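Local atomic coordinates of FdxN element excision controlling factor XisI (Anabaena variabilis ATCC 29413, PDB entry 2NVM), a protein that probably acts with XisF and XisH as a controlling factor in the site-specific excision of the fdxN element during rearrangement of nitrogen-fixation genes. Residues B[71-75]-B[86-90]; B[81-86]-B[106-112]. All coordinates share one frame; numbering follows the deposited sequence.

Contact 1: residues B[71-75]-B[86-90]; sequences HIILY and EEDST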
# COMPACT_ATOMS: atom_id res chain seq x y z
N HIS B 71 5.38 -7.91 -3.09
CA HIS B 71 4.12 -8.63 -2.97
C HIS B 71 3.17 -8.09 -1.88
O HIS B 71 3.55 -7.96 -0.72
CB HIS B 71 4.55 -10.11 -2.73
CG HIS B 71 3.45 -11.04 -2.35
ND1 HIS B 71 2.41 -11.35 -3.20
CD2 HIS B 71 3.26 -11.78 -1.23
CE1 HIS B 71 1.60 -12.21 -2.60
NE2 HIS B 71 2.09 -12.48 -1.40
N ILE B 72 1.94 -7.80 -2.27
CA ILE B 72 0.86 -7.35 -1.35
C ILE B 72 0.34 -8.60 -0.63
O ILE B 72 0.01 -9.58 -1.29
CB ILE B 72 -0.26 -6.62 -2.11
CG1 ILE B 72 0.33 -5.33 -2.74
CG2 ILE B 72 -1.49 -6.31 -1.17
CD1 ILE B 72 -0.65 -4.53 -3.58
N ILE B 73 0.34 -8.55 0.72
CA ILE B 73 -0.12 -9.63 1.60
C ILE B 73 -1.57 -9.40 2.01
O ILE B 73 -2.41 -10.30 1.93
CB ILE B 73 0.71 -9.72 2.94
CG1 ILE B 73 2.21 -9.89 2.69
CG2 ILE B 73 0.20 -10.85 3.85
CD1 ILE B 73 2.57 -11.15 1.98
N LEU B 74 -1.85 -8.18 2.50
CA LEU B 74 -3.17 -7.79 2.99
C LEU B 74 -3.40 -6.33 2.64
O LEU B 74 -2.54 -5.49 2.92
CB LEU B 74 -3.22 -8.03 4.50
CG LEU B 74 -4.51 -7.99 5.34
CD1 LEU B 74 -5.59 -8.87 4.77
CD2 LEU B 74 -4.19 -8.46 6.77
N TYR B 75 -4.55 -6.06 2.00
CA TYR B 75 -4.91 -4.72 1.57
C TYR B 75 -6.40 -4.49 1.83
O TYR B 75 -7.26 -5.22 1.31
CB TYR B 75 -4.49 -4.48 0.10
CG TYR B 75 -4.92 -3.16 -0.51
CD1 TYR B 75 -4.98 -1.96 0.27
CD2 TYR B 75 -5.16 -3.05 -1.89
CE1 TYR B 75 -5.37 -0.74 -0.30
CE2 TYR B 75 -5.54 -1.84 -2.47
CZ TYR B 75 -5.64 -0.68 -1.66
OH TYR B 75 -5.99 0.53 -2.19
N GLU B 86 -9.40 -5.99 -0.46
CA GLU B 86 -8.78 -6.07 -1.80
C GLU B 86 -7.77 -7.22 -1.94
O GLU B 86 -7.52 -7.68 -3.04
CB GLU B 86 -8.07 -4.76 -2.14
CG GLU B 86 -8.91 -3.46 -2.04
CD GLU B 86 -9.99 -3.28 -3.08
OE1 GLU B 86 -10.38 -4.22 -3.80
OE2 GLU B 86 -10.53 -2.17 -3.16
N GLU B 87 -7.14 -7.63 -0.85
CA GLU B 87 -6.18 -8.73 -0.86
C GLU B 87 -6.18 -9.30 0.54
O GLU B 87 -6.17 -8.53 1.51
CB GLU B 87 -4.78 -8.23 -1.27
CG GLU B 87 -3.68 -9.31 -1.37
CD GLU B 87 -3.96 -10.41 -2.41
OE1 GLU B 87 -4.32 -10.08 -3.55
OE2 GLU B 87 -3.78 -11.62 -2.08
N ASP B 88 -6.21 -10.63 0.63
CA ASP B 88 -6.28 -11.35 1.88
C ASP B 88 -5.37 -12.57 1.86
O ASP B 88 -5.43 -13.35 0.90
CB ASP B 88 -7.75 -11.81 2.09
CG ASP B 88 -7.97 -12.57 3.42
OD1 ASP B 88 -7.34 -12.22 4.43
OD2 ASP B 88 -8.79 -13.51 3.44
N SER B 89 -4.62 -12.75 2.95
CA SER B 89 -3.70 -13.88 3.20
C SER B 89 -4.15 -14.86 4.33
O SER B 89 -3.45 -15.83 4.61
CB SER B 89 -2.37 -13.29 3.67
OG SER B 89 -2.58 -12.51 4.86
N THR B 90 -5.30 -14.58 4.95
CA THR B 90 -5.83 -15.34 6.11
C THR B 90 -6.93 -16.36 5.82
O THR B 90 -7.39 -17.01 6.77
CB THR B 90 -6.40 -14.32 7.15
OG1 THR B 90 -7.60 -13.71 6.65
CG2 THR B 90 -5.38 -13.24 7.48
O HOH W 1 -2.22 -12.47 0.41

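Contact 2: residues B[81-86]-B[106-112]; sequences GKIWIE and TDIILGF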
# COMPACT_ATOMS: atom_id res chain seq x y z
N GLY B 81 -18.43 4.26 3.02
CA GLY B 81 -18.89 3.66 4.26
C GLY B 81 -18.82 2.14 4.34
O GLY B 81 -19.47 1.57 5.21
N LYS B 82 -18.04 1.49 3.46
CA LYS B 82 -17.88 0.02 3.46
C LYS B 82 -16.41 -0.38 3.42
O LYS B 82 -15.59 0.33 2.85
CB LYS B 82 -18.65 -0.62 2.30
CG LYS B 82 -20.15 -0.36 2.40
CD LYS B 82 -20.98 -1.21 1.45
CE LYS B 82 -22.47 -0.90 1.63
NZ LYS B 82 -23.31 -1.82 0.84
N ILE B 83 -16.11 -1.53 4.04
CA ILE B 83 -14.76 -2.10 4.13
C ILE B 83 -14.58 -2.99 2.90
O ILE B 83 -15.34 -3.92 2.71
CB ILE B 83 -14.57 -2.91 5.45
CG1 ILE B 83 -14.69 -1.95 6.67
CG2 ILE B 83 -13.22 -3.65 5.47
CD1 ILE B 83 -14.73 -2.63 8.00
N TRP B 84 -13.57 -2.68 2.10
CA TRP B 84 -13.21 -3.43 0.89
C TRP B 84 -11.97 -4.25 1.21
O TRP B 84 -10.96 -3.66 1.52
CB TRP B 84 -12.89 -2.48 -0.26
CG TRP B 84 -14.07 -1.88 -0.89
CD1 TRP B 84 -14.91 -0.96 -0.37
CD2 TRP B 84 -14.54 -2.18 -2.20
NE1 TRP B 84 -15.91 -0.66 -1.27
CE2 TRP B 84 -15.70 -1.39 -2.41
CE3 TRP B 84 -14.10 -3.03 -3.22
CZ2 TRP B 84 -16.44 -1.44 -3.61
CZ3 TRP B 84 -14.81 -3.08 -4.42
CH2 TRP B 84 -15.98 -2.28 -4.61
N ILE B 85 -12.07 -5.58 1.16
CA ILE B 85 -10.93 -6.48 1.36
C ILE B 85 -10.44 -6.74 -0.07
O ILE B 85 -11.03 -7.53 -0.81
CB ILE B 85 -11.27 -7.78 2.09
CG1 ILE B 85 -12.00 -7.49 3.43
CG2 ILE B 85 -9.98 -8.60 2.31
CD1 ILE B 85 -12.42 -8.74 4.20
N GLU B 86 -9.40 -5.99 -0.46
CA GLU B 86 -8.78 -6.07 -1.80
C GLU B 86 -7.77 -7.22 -1.94
O GLU B 86 -7.52 -7.68 -3.04
CB GLU B 86 -8.07 -4.76 -2.14
CG GLU B 86 -8.91 -3.46 -2.04
CD GLU B 86 -9.99 -3.28 -3.08
OE1 GLU B 86 -10.38 -4.22 -3.80
OE2 GLU B 86 -10.53 -2.17 -3.16
N THR B 106 -23.12 -6.78 5.19
CA THR B 106 -23.50 -5.81 4.14
C THR B 106 -22.51 -4.65 3.97
O THR B 106 -22.59 -3.96 2.95
CB THR B 106 -24.93 -5.23 4.35
OG1 THR B 106 -24.98 -4.48 5.58
CG2 THR B 106 -25.97 -6.34 4.37
N ASP B 107 -21.65 -4.40 4.98
CA ASP B 107 -20.58 -3.37 4.93
C ASP B 107 -19.15 -3.92 4.65
O ASP B 107 -18.18 -3.18 4.77
CB ASP B 107 -20.63 -2.50 6.21
CG ASP B 107 -21.87 -1.59 6.28
OD1 ASP B 107 -22.37 -1.12 5.23
OD2 ASP B 107 -22.31 -1.29 7.40
N ILE B 108 -19.06 -5.21 4.26
CA ILE B 108 -17.81 -5.91 3.91
C ILE B 108 -17.92 -6.31 2.42
O ILE B 108 -18.87 -6.97 2.05
CB ILE B 108 -17.59 -7.19 4.77
CG1 ILE B 108 -17.53 -6.83 6.27
CG2 ILE B 108 -16.30 -7.92 4.35
CD1 ILE B 108 -17.29 -8.02 7.20
N ILE B 109 -16.97 -5.90 1.59
CA ILE B 109 -16.92 -6.24 0.15
C ILE B 109 -15.61 -6.98 -0.13
O ILE B 109 -14.53 -6.50 0.24
CB ILE B 109 -16.98 -4.99 -0.76
CG1 ILE B 109 -18.26 -4.19 -0.48
CG2 ILE B 109 -16.91 -5.39 -2.25
CD1 ILE B 109 -18.42 -2.98 -1.31
N LEU B 110 -15.72 -8.14 -0.78
CA LEU B 110 -14.56 -8.92 -1.18
C LEU B 110 -14.18 -8.42 -2.56
O LEU B 110 -14.64 -8.93 -3.58
CB LEU B 110 -14.81 -10.43 -1.14
CG LEU B 110 -15.24 -10.96 0.23
CD1 LEU B 110 -15.40 -12.48 0.12
CD2 LEU B 110 -14.26 -10.57 1.38
N GLY B 111 -13.35 -7.37 -2.57
CA GLY B 111 -12.79 -6.76 -3.76
C GLY B 111 -11.97 -7.73 -4.59
O GLY B 111 -11.97 -7.63 -5.80
N PHE B 112 -11.29 -8.68 -3.93
CA PHE B 112 -10.56 -9.75 -4.64
C PHE B 112 -11.48 -10.77 -5.36
O PHE B 112 -10.98 -11.59 -6.12
CB PHE B 112 -9.52 -10.45 -3.75
CG PHE B 112 -10.08 -11.31 -2.67
CD1 PHE B 112 -10.30 -12.67 -2.90
CD2 PHE B 112 -10.33 -10.78 -1.41
CE1 PHE B 112 -10.81 -13.49 -1.87
CE2 PHE B 112 -10.83 -11.59 -0.38
CZ PHE B 112 -11.07 -12.95 -0.61

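Contact 1: residues B[71-75]-B[86-90]
Tyr75 and Glu87 form an antiparallel hydrogen-bonded pair at the end of the beta hairpin made by strands 67-79 and 82-87. Tyr75 N donates to Glu87 O at 3.0 Å, nearly straight at 170°. In return Tyr75 O is gripped twice, by Glu86 N at 2.9 Å, strongly bent at 135°, and by Glu87 N in the carbonyl plane on a lone pair. Glu86 and Glu87 thus both face Tyr75, a classic beta bulge. Beyond this pair the backbones separate, and a water donates to Ile73 O at 2.7 Å and to Glu87 OE2 at 3.1 Å. With CG anti to the backbone N (chi1 -178°), Glu87 lays CG against Ile72 CG2 and the carbonyl oxygen of Ile73; the bend at chi2 then carries the carboxylate on to the water. Its other oxygen, OE1, accepts from Gln70 of the second subunit. Glu86 runs alongside the tyrosine, its CG over one ring face, 4.1 Å from the centroid of the Tyr75 ring, a CH-pi contact. The glutamate's carboxylate goes on to salt bridges with Arg68 and Arg46 of the second subunit, while Tyr75 OH is satisfied by Gln55 and by that same Arg46. Leu74 CD1 lies 3.3 Å from Glu87 O. Past the strand, Asp88 OD1 accepts Thr90 OG1 at 2.7 Å on its syn lone pair and Thr90 N from above the carboxylate plane, closing an Asx turn. Asp88 OD2 takes Leu92 N, and Thr90 OG1 also bonds Ile94 N, tying the turn to the start of helix 93-100. Ile73 and Leu74, bulged against Trp58, bind strand 55-61, and Leu74 touches both Ile94 of helix 93-100 and Ile16 of helix 4-23.

Contact 2: residues B[81-86]-B[106-112]
Trp84 and Ile109 pair as a parallel bridge, their side chains side by side on one face of the sheet, in a beta-alpha-beta unit whose helix 93-100 links strand 82-87 to strand 108-110. The short strand axes run 4.7 Å apart at 23°, and three backbone bonds zip them: Ile83 N to Asp107 O, Ile109 N to Ile83 O, and Ile85 N to Ile109 O. Ile109 CG2 sits over the six-membered ring of Trp84, 3.8 Å from its centroid and 10° off the normal, while Ile109 CD1 lies 3.3 Å from Trp84 CE2. An alanine in place of Trp84 would probably leave Ile109 CG2 and CD1 without the indole face they pack on. On the opposite face, Ile85 CD1 meets Leu110 CD2 and Ile108 CG2. Lys82 can be followed outward: CB rests 3.6 Å from Asp107 O, CG lies by Asp107 OD1, CD and CE pass close to Thr106 O, and NZ bonds that carbonyl and forms a salt bridge with the C-terminal carboxylate of Ala126. Beyond CG the chain is fully extended, crossing the Asp107 side chain at about a right angle; Asp107 OD2 is held by Tyr8. At the far end, Phe112 N makes a weak 3.3 Å bond to Ile85 O, and the ring's CD2 edge lies 3.4 Å from that same oxygen.

How the contacts relate
Contacts 1 and 2 use opposite edges of strand 82-87, which pairs antiparallel with 67-79 in one and parallel with 108-110 in the other, so together they place it inside the mixed sheet. Their centres are about 13 Å apart. Glu86 belongs to both, its aliphatic part to contact 1, whereas its OE1 lies 3.5 Å from Gly111 CA in contact 2. A direct touch joins them too, Asp88 CB to Phe112 CE2 at 4.0 Å. Both contacts reach the second subunit, contact 1 through Glu86, Glu87 and Tyr75, and contact 2 additionally through Gly111 O, which accepts from Trp63 of that subunit.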